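Magnesium and cobalt efflux protein CorC (Neisseria meningitidis, PDB 2PLI) probably takes part in the transport of magnesium and cobalt ions, this chain being its transporter-associated domain, crystallised with zinc. Local coordinates at residues 42-47 / 51-56; 10-15 / 20-25; 29-32 / 36-39. All blocks are in the same frame, centred on the assembly; numbering follows the deposited sequence.

Interaction 1: 42-47 / 51-56. With ZN (zinc ion), chain B; ZN (zinc ion), chain E.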
loop_
_atom_site.group_PDB
_atom_site.type_symbol
_atom_site.label_atom_id
_atom_site.label_comp_id
_atom_site.label_asym_id
_atom_site.label_seq_id
_atom_site.Cartn_x
_atom_site.Cartn_y
_atom_site.Cartn_z
ATOM N N GLU A 42 2.548 8.091 -20.720
ATOM C CA GLU A 42 3.825 8.692 -20.956
ATOM C C GLU A 42 3.979 9.934 -20.085
ATOM O O GLU A 42 5.099 10.305 -19.734
ATOM C CB GLU A 42 3.934 9.038 -22.435
ATOM C CG GLU A 42 4.007 7.807 -23.308
ATOM C CD GLU A 42 5.369 7.143 -23.247
ATOM O OE1 GLU A 42 6.387 7.857 -23.119
ATOM O OE2 GLU A 42 5.421 5.907 -23.357
ATOM N N GLU A 43 2.858 10.565 -19.743
ATOM C CA GLU A 43 2.853 11.908 -19.171
ATOM C C GLU A 43 2.210 12.009 -17.780
ATOM O O GLU A 43 2.224 13.099 -17.188
ATOM C CB GLU A 43 2.134 12.864 -20.139
ATOM C CG GLU A 43 0.602 12.747 -20.111
ATOM C CD GLU A 43 -0.115 13.369 -21.313
ATOM O OE1 GLU A 43 0.545 13.885 -22.244
ATOM O OE2 GLU A 43 -1.371 13.342 -21.308
ATOM N N ALA A 44 1.615 10.910 -17.296
ATOM C CA ALA A 44 0.979 10.859 -15.968
ATOM C C ALA A 44 1.621 9.790 -15.106
ATOM O O ALA A 44 1.906 8.698 -15.574
ATOM C CB ALA A 44 -0.516 10.571 -16.087
ATOM N N ASP A 45 1.774 10.093 -13.832
ATOM C CA ASP A 45 2.281 9.126 -12.863
ATOM C C ASP A 45 1.305 8.701 -11.760
ATOM O O ASP A 45 1.545 7.713 -11.029
ATOM C CB ASP A 45 3.458 9.720 -12.175
ATOM C CG ASP A 45 4.190 8.700 -11.421
ATOM O OD1 ASP A 45 4.339 7.547 -11.976
ATOM O OD2 ASP A 45 4.562 8.997 -10.262
ATOM N N THR A 46 0.222 9.468 -11.644
ATOM C CA THR A 46 -0.813 9.224 -10.641
ATOM C C THR A 46 -2.179 9.020 -11.305
ATOM O O THR A 46 -2.420 9.389 -12.472
ATOM C CB THR A 46 -0.952 10.384 -9.648
ATOM O OG1 THR A 46 -1.495 11.545 -10.323
ATOM C CG2 THR A 46 0.379 10.747 -8.968
ATOM N N ILE A 47 -3.115 8.489 -10.520
ATOM C CA ILE A 47 -4.439 8.219 -11.080
ATOM C C ILE A 47 -5.143 9.538 -11.405
ATOM O O ILE A 47 -5.839 9.626 -12.399
ATOM C CB ILE A 47 -5.237 7.307 -10.160
ATOM C CG1 ILE A 47 -6.545 6.839 -10.813
ATOM C CG2 ILE A 47 -5.487 7.982 -8.817
ATOM C CD1 ILE A 47 -6.402 6.153 -12.173
ATOM N N VAL A 51 -6.678 10.537 -15.045
ATOM C CA VAL A 51 -8.032 11.074 -15.253
ATOM C C VAL A 51 -7.985 12.384 -16.002
ATOM O O VAL A 51 -8.752 12.604 -16.919
ATOM C CB VAL A 51 -8.760 11.196 -13.940
ATOM C CG1 VAL A 51 -10.013 12.006 -14.094
ATOM C CG2 VAL A 51 -9.088 9.754 -13.411
ATOM N N ILE A 52 -7.099 13.280 -15.610
ATOM C CA ILE A 52 -6.977 14.584 -16.275
ATOM C C ILE A 52 -6.565 14.374 -17.742
ATOM O O ILE A 52 -7.083 15.066 -18.639
ATOM C CB ILE A 52 -5.997 15.472 -15.505
ATOM C CG1 ILE A 52 -6.575 15.927 -14.154
ATOM C CG2 ILE A 52 -5.609 16.697 -16.309
ATOM C CD1 ILE A 52 -5.569 16.587 -13.224
ATOM N N GLN A 53 -5.642 13.457 -17.991
ATOM C CA GLN A 53 -5.224 13.104 -19.372
ATOM C C GLN A 53 -6.404 12.645 -20.210
ATOM O O GLN A 53 -6.576 13.102 -21.335
ATOM C CB GLN A 53 -4.116 12.053 -19.377
ATOM C CG GLN A 53 -3.796 11.364 -20.755
ATOM C CD GLN A 53 -2.985 10.073 -20.569
ATOM O OE1 GLN A 53 -1.910 10.097 -19.964
ATOM N NE2 GLN A 53 -3.552 8.927 -20.988
ATOM N N GLU A 54 -7.200 11.733 -19.673
ATOM C CA GLU A 54 -8.299 11.128 -20.427
ATOM C C GLU A 54 -9.470 12.078 -20.623
ATOM O O GLU A 54 -10.125 12.028 -21.667
ATOM C CB GLU A 54 -8.807 9.885 -19.747
ATOM C CG GLU A 54 -7.796 8.751 -19.731
ATOM C CD GLU A 54 -7.629 8.091 -21.085
ATOM O OE1 GLU A 54 -8.628 7.920 -21.818
ATOM O OE2 GLU A 54 -6.486 7.744 -21.417
ATOM N N LEU A 55 -9.739 12.931 -19.638
ATOM C CA LEU A 55 -10.760 13.994 -19.808
ATOM C C LEU A 55 -10.287 15.197 -20.614
ATOM O O LEU A 55 -11.128 15.922 -21.188
ATOM C CB LEU A 55 -11.302 14.500 -18.479
ATOM C CG LEU A 55 -12.215 13.511 -17.783
ATOM C CD1 LEU A 55 -12.570 13.940 -16.322
ATOM C CD2 LEU A 55 -13.489 13.280 -18.588
ATOM N N GLY A 56 -8.983 15.446 -20.637
ATOM C CA GLY A 56 -8.421 16.580 -21.379
ATOM C C GLY A 56 -8.226 17.864 -20.607
ATOM O O GLY A 56 -7.670 18.834 -21.133
HETATM ZN ZN ZN B . 7.652 5.416 -23.511
HETATM ZN ZN ZN E . 5.589 6.242 -10.641
HETATM O O HOH W 1 8.181 6.348 -25.557
HETATM O O HOH W 2 6.163 5.296 -8.837
HETATM O O HOH W 3 6.193 4.022 -22.899
#
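Glu43 and Gln53 meet where the loop 42-47 passes over the helix 51-55, and their flat ends are strongly turned against each other: the carboxylate and amide planes stand 72° apart. The closest approach of these two side chains, 3.2 Å, is from Glu43 OE2 to the aliphatic CG of Gln53, and no hydrogen bond joins them. With CG anti to the backbone N (chi1 167°) and an extended chain beyond it, Gln53 carries its amide toward the loop. There Gln53 OE1 lies 4.1 Å from Ala44 CB, but its hydrogen bond is to the hydroxyl of Ser41, which also bonds the backbone nitrogens of Glu43 and Ala44. Gln53 NE2 gives its neighbour Glu54 OE2 a bent bond of 3.2 Å, on the anti side and somewhat out of the carboxylate plane. At the other end the contact is backbone chemistry: Val51 N donates to Ile47 O at 2.9 Å, nearly straight at 166°, an i to i+4 bond of the first helical turn. Thr46 is the N-cap, its OG1 hydrogen-bonded to Gly49 N.

Two acids of the loop serve zinc. Glu42 OE2 binds one ion at 2.3 Å, together with two waters and with Asp78 and His83 of the second subunit. Asp45 OD1 binds another at 2.2 Å, alongside a water and His23 of the second subunit; Glu29 of the same chain also belongs to the site, at a longer distance.

In the fold, Ile47 touches Ile31 of helix 28-35 and Leu85 of strand 82-89, while Val51 lies on Leu82 and Leu85 and on Val65 of strand 64-67. The loop thus leads from one helix to the next, and helix 47-55 covers the sheet.

Interaction 2: 10-15 / 20-25. With ZN (zinc ion), chain S; ZN (zinc ion), chain G.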
loop_
_atom_site.group_PDB
_atom_site.type_symbol
_atom_site.label_atom_id
_atom_site.label_comp_id
_atom_site.label_asym_id
_atom_site.label_seq_id
_atom_site.Cartn_x
_atom_site.Cartn_y
_atom_site.Cartn_z
ATOM N N ASP A 10 -6.091 4.503 3.950
ATOM C CA ASP A 10 -6.003 3.797 2.670
ATOM C C ASP A 10 -5.972 4.817 1.523
ATOM O O ASP A 10 -6.915 5.617 1.404
ATOM C CB ASP A 10 -7.280 2.949 2.439
ATOM C CG ASP A 10 -7.555 1.897 3.511
ATOM O OD1 ASP A 10 -6.757 1.721 4.435
ATOM O OD2 ASP A 10 -8.634 1.251 3.432
ATOM N N ASN A 11 -4.983 4.755 0.624
ATOM C CA ASN A 11 -5.087 5.619 -0.555
ATOM C C ASN A 11 -6.189 5.105 -1.483
ATOM O O ASN A 11 -6.739 5.861 -2.228
ATOM C CB ASN A 11 -3.790 5.818 -1.313
ATOM C CG ASN A 11 -3.051 4.571 -1.621
ATOM O OD1 ASN A 11 -3.604 3.459 -1.658
ATOM N ND2 ASN A 11 -1.705 4.735 -1.843
ATOM N N ILE A 12 -6.455 3.799 -1.426
ATOM C CA ILE A 12 -7.552 3.169 -2.165
ATOM C C ILE A 12 -8.437 2.513 -1.135
ATOM O O ILE A 12 -8.076 1.448 -0.626
ATOM C CB ILE A 12 -7.062 2.101 -3.184
ATOM C CG1 ILE A 12 -6.031 2.662 -4.162
ATOM C CG2 ILE A 12 -8.249 1.502 -3.959
ATOM C CD1 ILE A 12 -5.417 1.635 -5.103
ATOM N N HIS A 13 -9.559 3.146 -0.814
ATOM C CA HIS A 13 -10.366 2.758 0.345
ATOM C C HIS A 13 -11.654 2.152 -0.101
ATOM O O HIS A 13 -12.421 2.802 -0.775
ATOM C CB HIS A 13 -10.673 3.979 1.161
ATOM C CG HIS A 13 -11.443 3.671 2.384
ATOM N ND1 HIS A 13 -10.986 2.775 3.335
ATOM C CD2 HIS A 13 -12.633 4.131 2.819
ATOM C CE1 HIS A 13 -11.899 2.673 4.288
ATOM N NE2 HIS A 13 -12.901 3.485 3.992
ATOM N N ALA A 14 -11.912 0.914 0.262
ATOM C CA ALA A 14 -13.172 0.314 -0.126
ATOM C C ALA A 14 -14.264 0.843 0.792
ATOM O O ALA A 14 -14.260 0.518 1.976
ATOM C CB ALA A 14 -13.099 -1.208 -0.031
ATOM N N VAL A 15 -15.211 1.583 0.243
ATOM C CA VAL A 15 -16.326 2.081 1.015
ATOM C C VAL A 15 -17.395 1.009 1.174
ATOM O O VAL A 15 -18.226 1.055 2.111
ATOM C CB VAL A 15 -16.909 3.375 0.416
ATOM C CG1 VAL A 15 -15.850 4.485 0.395
ATOM C CG2 VAL A 15 -17.445 3.168 -0.959
ATOM N N TRP A 20 -14.818 2.155 -4.398
ATOM C CA TRP A 20 -13.600 2.616 -3.783
ATOM C C TRP A 20 -13.430 4.124 -3.846
ATOM O O TRP A 20 -13.591 4.728 -4.913
ATOM C CB TRP A 20 -12.391 1.966 -4.485
ATOM C CG TRP A 20 -12.483 0.496 -4.510
ATOM C CD1 TRP A 20 -12.047 -0.355 -3.549
ATOM C CD2 TRP A 20 -13.077 -0.322 -5.529
ATOM N NE1 TRP A 20 -12.343 -1.655 -3.884
ATOM C CE2 TRP A 20 -12.998 -1.660 -5.085
ATOM C CE3 TRP A 20 -13.682 -0.065 -6.765
ATOM C CZ2 TRP A 20 -13.485 -2.724 -5.838
ATOM C CZ3 TRP A 20 -14.194 -1.153 -7.510
ATOM C CH2 TRP A 20 -14.077 -2.447 -7.041
ATOM N N ARG A 21 -13.045 4.726 -2.729
ATOM C CA ARG A 21 -12.694 6.129 -2.735
ATOM C C ARG A 21 -11.187 6.208 -2.860
ATOM O O ARG A 21 -10.470 5.567 -2.060
ATOM C CB ARG A 21 -13.151 6.813 -1.454
ATOM C CG ARG A 21 -12.902 8.326 -1.544
ATOM C CD ARG A 21 -13.316 9.050 -0.254
ATOM N NE ARG A 21 -14.700 8.839 0.095
ATOM C CZ ARG A 21 -15.121 8.115 1.137
ATOM N NH1 ARG A 21 -14.256 7.508 1.964
ATOM N NH2 ARG A 21 -16.416 7.987 1.352
ATOM N N ILE A 22 -10.703 6.947 -3.857
ATOM C CA ILE A 22 -9.275 6.901 -4.187
ATOM C C ILE A 22 -8.639 8.300 -4.142
ATOM O O ILE A 22 -9.123 9.233 -4.787
ATOM C CB ILE A 22 -9.076 6.306 -5.622
ATOM C CG1 ILE A 22 -9.692 4.910 -5.725
ATOM C CG2 ILE A 22 -7.582 6.247 -6.001
ATOM C CD1 ILE A 22 -9.547 4.233 -7.090
ATOM N N HIS A 23 -7.544 8.415 -3.396
ATOM C CA HIS A 23 -6.748 9.632 -3.368
ATOM C C HIS A 23 -6.177 9.821 -4.752
ATOM O O HIS A 23 -5.558 8.931 -5.307
ATOM C CB HIS A 23 -5.595 9.532 -2.370
ATOM C CG HIS A 23 -6.019 9.545 -0.941
ATOM N ND1 HIS A 23 -5.135 9.796 0.089
ATOM C CD2 HIS A 23 -7.215 9.302 -0.360
ATOM C CE1 HIS A 23 -5.777 9.720 1.240
ATOM N NE2 HIS A 23 -7.037 9.429 0.995
ATOM N N ALA A 24 -6.341 11.017 -5.298
ATOM C CA ALA A 24 -5.822 11.276 -6.633
ATOM C C ALA A 24 -4.314 11.102 -6.806
ATOM O O ALA A 24 -3.843 10.881 -7.934
ATOM C CB ALA A 24 -6.237 12.675 -7.095
ATOM N N ALA A 25 -3.591 11.285 -5.717
ATOM C CA ALA A 25 -2.140 11.190 -5.737
ATOM C C ALA A 25 -1.612 9.743 -5.745
ATOM O O ALA A 25 -0.392 9.527 -5.921
ATOM C CB ALA A 25 -1.599 11.976 -4.577
HETATM ZN ZN ZN S . -7.432 0.104 5.531
HETATM ZN ZN ZN G . -14.476 3.990 5.164
HETATM O O HOH W 4 -8.853 6.990 2.699
HETATM O O HOH W 5 -13.431 4.732 6.773
HETATM O O HOH W 6 -15.768 5.026 3.952
#
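Ile12 and Ile22 lie side by side as a non-hydrogen-bonded pair of a beta hairpin, strands 12-14 and 20-23, whose short axes approach to 4.5 Å and run nearly antiparallel. The packed face carries Ile12, Ala14, Trp20 and Ile22. Ile12 CG2 touches Ile22 CG1 at 4.1 Å, and Ala14 CB comes to 3.8 Å from Trp20 CD1. Helix 28-35 covers this side: Ile31 and Phe34 lie on Ile12, and Phe34 and Phe35 meet the Trp20 ring edge-to-face. His13 and Arg21, a hydrogen-bonded pair, exchange two backbone bonds, the shorter from Arg21 N to His13 O at 2.8 Å. Farther along, His23 N donates to Asn11 O at 2.9 Å.

The other face is polar, and at Arg21 it opens to solvent. This exposed residue runs alongside His13 with its guanidinium 26° from the imidazole plane; NH1 lies at the ring's edge, near its plane. Val15 CG1 sits over one guanidinium face, 3.7 Å from Arg21 NH2. Both nitrogens of the His13 ring are engaged: NE2 binds a zinc ion at 2.0 Å with two waters completing the modelled shell, and ND1 donates to Asp10. Asp10 OD1 holds a second zinc, shared with other subunits, including Glu27 of the fourth.

The bond from His13 ND1 to Asp10 OD2, 2.8 Å long and 172° straight, lies in the imidazole plane yet meets the carboxylate from above, 49° out of its plane.

Interaction 3: 29-32 / 36-39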
loop_
_atom_site.group_PDB
_atom_site.type_symbol
_atom_site.label_atom_id
_atom_site.label_comp_id
_atom_site.label_asym_id
_atom_site.label_seq_id
_atom_site.Cartn_x
_atom_site.Cartn_y
_atom_site.Cartn_z
ATOM N N GLU A 29 1.057 2.739 -10.696
ATOM C CA GLU A 29 1.468 1.355 -10.466
ATOM C C GLU A 29 0.751 0.703 -9.301
ATOM O O GLU A 29 0.472 -0.478 -9.325
ATOM C CB GLU A 29 2.965 1.250 -10.240
ATOM C CG GLU A 29 3.781 1.780 -11.383
ATOM C CD GLU A 29 4.150 3.225 -11.280
ATOM O OE1 GLU A 29 3.509 4.024 -10.581
ATOM O OE2 GLU A 29 5.150 3.582 -11.925
ATOM N N ASP A 30 0.443 1.493 -8.287
ATOM C CA ASP A 30 -0.299 0.983 -7.148
ATOM C C ASP A 30 -1.776 0.745 -7.449
ATOM O O ASP A 30 -2.402 -0.227 -6.945
ATOM C CB ASP A 30 -0.054 1.857 -5.937
ATOM C CG ASP A 30 1.434 1.855 -5.535
ATOM O OD1 ASP A 30 2.075 0.773 -5.504
ATOM O OD2 ASP A 30 1.995 2.956 -5.355
ATOM N N ILE A 31 -2.409 1.504 -8.364
ATOM C CA ILE A 31 -3.719 1.251 -8.943
ATOM C C ILE A 31 -3.689 -0.082 -9.683
ATOM O O ILE A 31 -4.555 -0.917 -9.524
ATOM C CB ILE A 31 -4.108 2.387 -9.912
ATOM C CG1 ILE A 31 -4.287 3.715 -9.126
ATOM C CG2 ILE A 31 -5.361 2.024 -10.701
ATOM C CD1 ILE A 31 -5.526 3.810 -8.193
ATOM N N ASN A 32 -2.624 -0.301 -10.441
ATOM C CA ASN A 32 -2.559 -1.503 -11.258
ATOM C C ASN A 32 -2.486 -2.760 -10.413
ATOM O O ASN A 32 -3.128 -3.760 -10.714
ATOM C CB ASN A 32 -1.380 -1.427 -12.233
ATOM C CG ASN A 32 -1.648 -0.482 -13.405
ATOM O OD1 ASN A 32 -2.790 -0.150 -13.737
ATOM N ND2 ASN A 32 -0.578 -0.093 -14.072
ATOM N N GLY A 36 -5.625 -4.971 -10.913
ATOM C CA GLY A 36 -5.229 -5.826 -12.041
ATOM C C GLY A 36 -5.321 -5.153 -13.413
ATOM O O GLY A 36 -5.317 -5.835 -14.469
ATOM N N THR A 37 -5.371 -3.833 -13.419
ATOM C CA THR A 37 -5.321 -2.998 -14.621
ATOM C C THR A 37 -3.882 -2.888 -15.131
ATOM O O THR A 37 -2.928 -3.241 -14.443
ATOM C CB THR A 37 -5.929 -1.615 -14.332
ATOM O OG1 THR A 37 -5.341 -1.082 -13.132
ATOM C CG2 THR A 37 -7.449 -1.725 -14.117
ATOM N N GLU A 38 -3.745 -2.382 -16.353
ATOM C CA GLU A 38 -2.450 -2.186 -16.969
ATOM C C GLU A 38 -2.346 -0.778 -17.538
ATOM O O GLU A 38 -1.902 -0.553 -18.683
ATOM C CB GLU A 38 -2.236 -3.256 -18.056
ATOM C CG GLU A 38 -2.021 -4.659 -17.508
ATOM C CD GLU A 38 -1.975 -5.709 -18.611
ATOM O OE1 GLU A 38 -1.645 -5.357 -19.770
ATOM O OE2 GLU A 38 -2.275 -6.893 -18.316
ATOM N N TYR A 39 -2.782 0.186 -16.729
ATOM C CA TYR A 39 -2.687 1.564 -17.092
ATOM C C TYR A 39 -1.252 1.995 -17.201
ATOM O O TYR A 39 -0.372 1.534 -16.485
ATOM C CB TYR A 39 -3.332 2.426 -16.036
ATOM C CG TYR A 39 -4.792 2.189 -15.779
ATOM C CD1 TYR A 39 -5.697 2.008 -16.801
ATOM C CD2 TYR A 39 -5.294 2.229 -14.484
ATOM C CE1 TYR A 39 -7.048 1.842 -16.548
ATOM C CE2 TYR A 39 -6.627 2.087 -14.239
ATOM C CZ TYR A 39 -7.506 1.860 -15.261
ATOM O OH TYR A 39 -8.844 1.716 -14.945
HETATM O O HOH W 7 -1.556 -5.198 -13.419
#
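Asn32 reaches from helix 28-35 to the loop that follows it, and both ends of its amide are used. The oxygen accepts twice. Thr37 OG1 donates to Asn32 OD1 at 2.8 Å, in the carbonyl plane and on a lone pair, while Tyr39 N reaches the same OD1 at 3.0 Å from a direction tilted 32° out of that plane. The nitrogen gives a straighter bond: Asn32 ND2 to Tyr39 O is 2.9 Å at 165°, almost in the amide plane and on a lone pair of the acceptor. The pairing of Asn32 with both N and O of Tyr39 therefore fixes the flip of the amide. Thr37 OG1 stands between its own N and carbonyl carbon (chi1 50°), a torsion that brings the hydroxyl to Asn32.

On the main chain, Gly36 N makes a weak, bent bond to Asn32 O, where the helix ends and phi turns positive. One water donates to Thr37 O at 2.6 Å and, weakly, to Asn32 O.

Between the two segments, apolar side-chain contact comes from Ile31 CG2, which lies in plane at the Tyr39 ring edge, 3.8 Å from CE2; Tyr39 OH bonds to Ile67 O. One donated and two accepted side-chain bonds at a single asparagine suggest that directional polar contacts help set the loop's path after the helix.

The three contacts follow one another along the chain and meet around helix 28-35. Interactions 2 and 3 have centres about 14 Å apart and join through Ile31 CD1, 3.8 Å from Ile12 CD1. Interactions 1 and 3, about 13 Å apart by centres, touch where Ile47 CB lies 3.9 Å from Ile31 CG1. Here Glu29 OE1 and Asp45 OD1, like charges 3.9 Å apart, belong to one zinc site, Asp45 closely and Glu29 more distantly, so the ion lies between helix and loop. Interactions 1 and 2 lie on opposite sides of the chain's centre, about 17 Å between centres, yet Ile47 CG2 reaches Ala24 O at 3.4 Å. Zinc joins interactions 1 and 2 to neighbouring subunits.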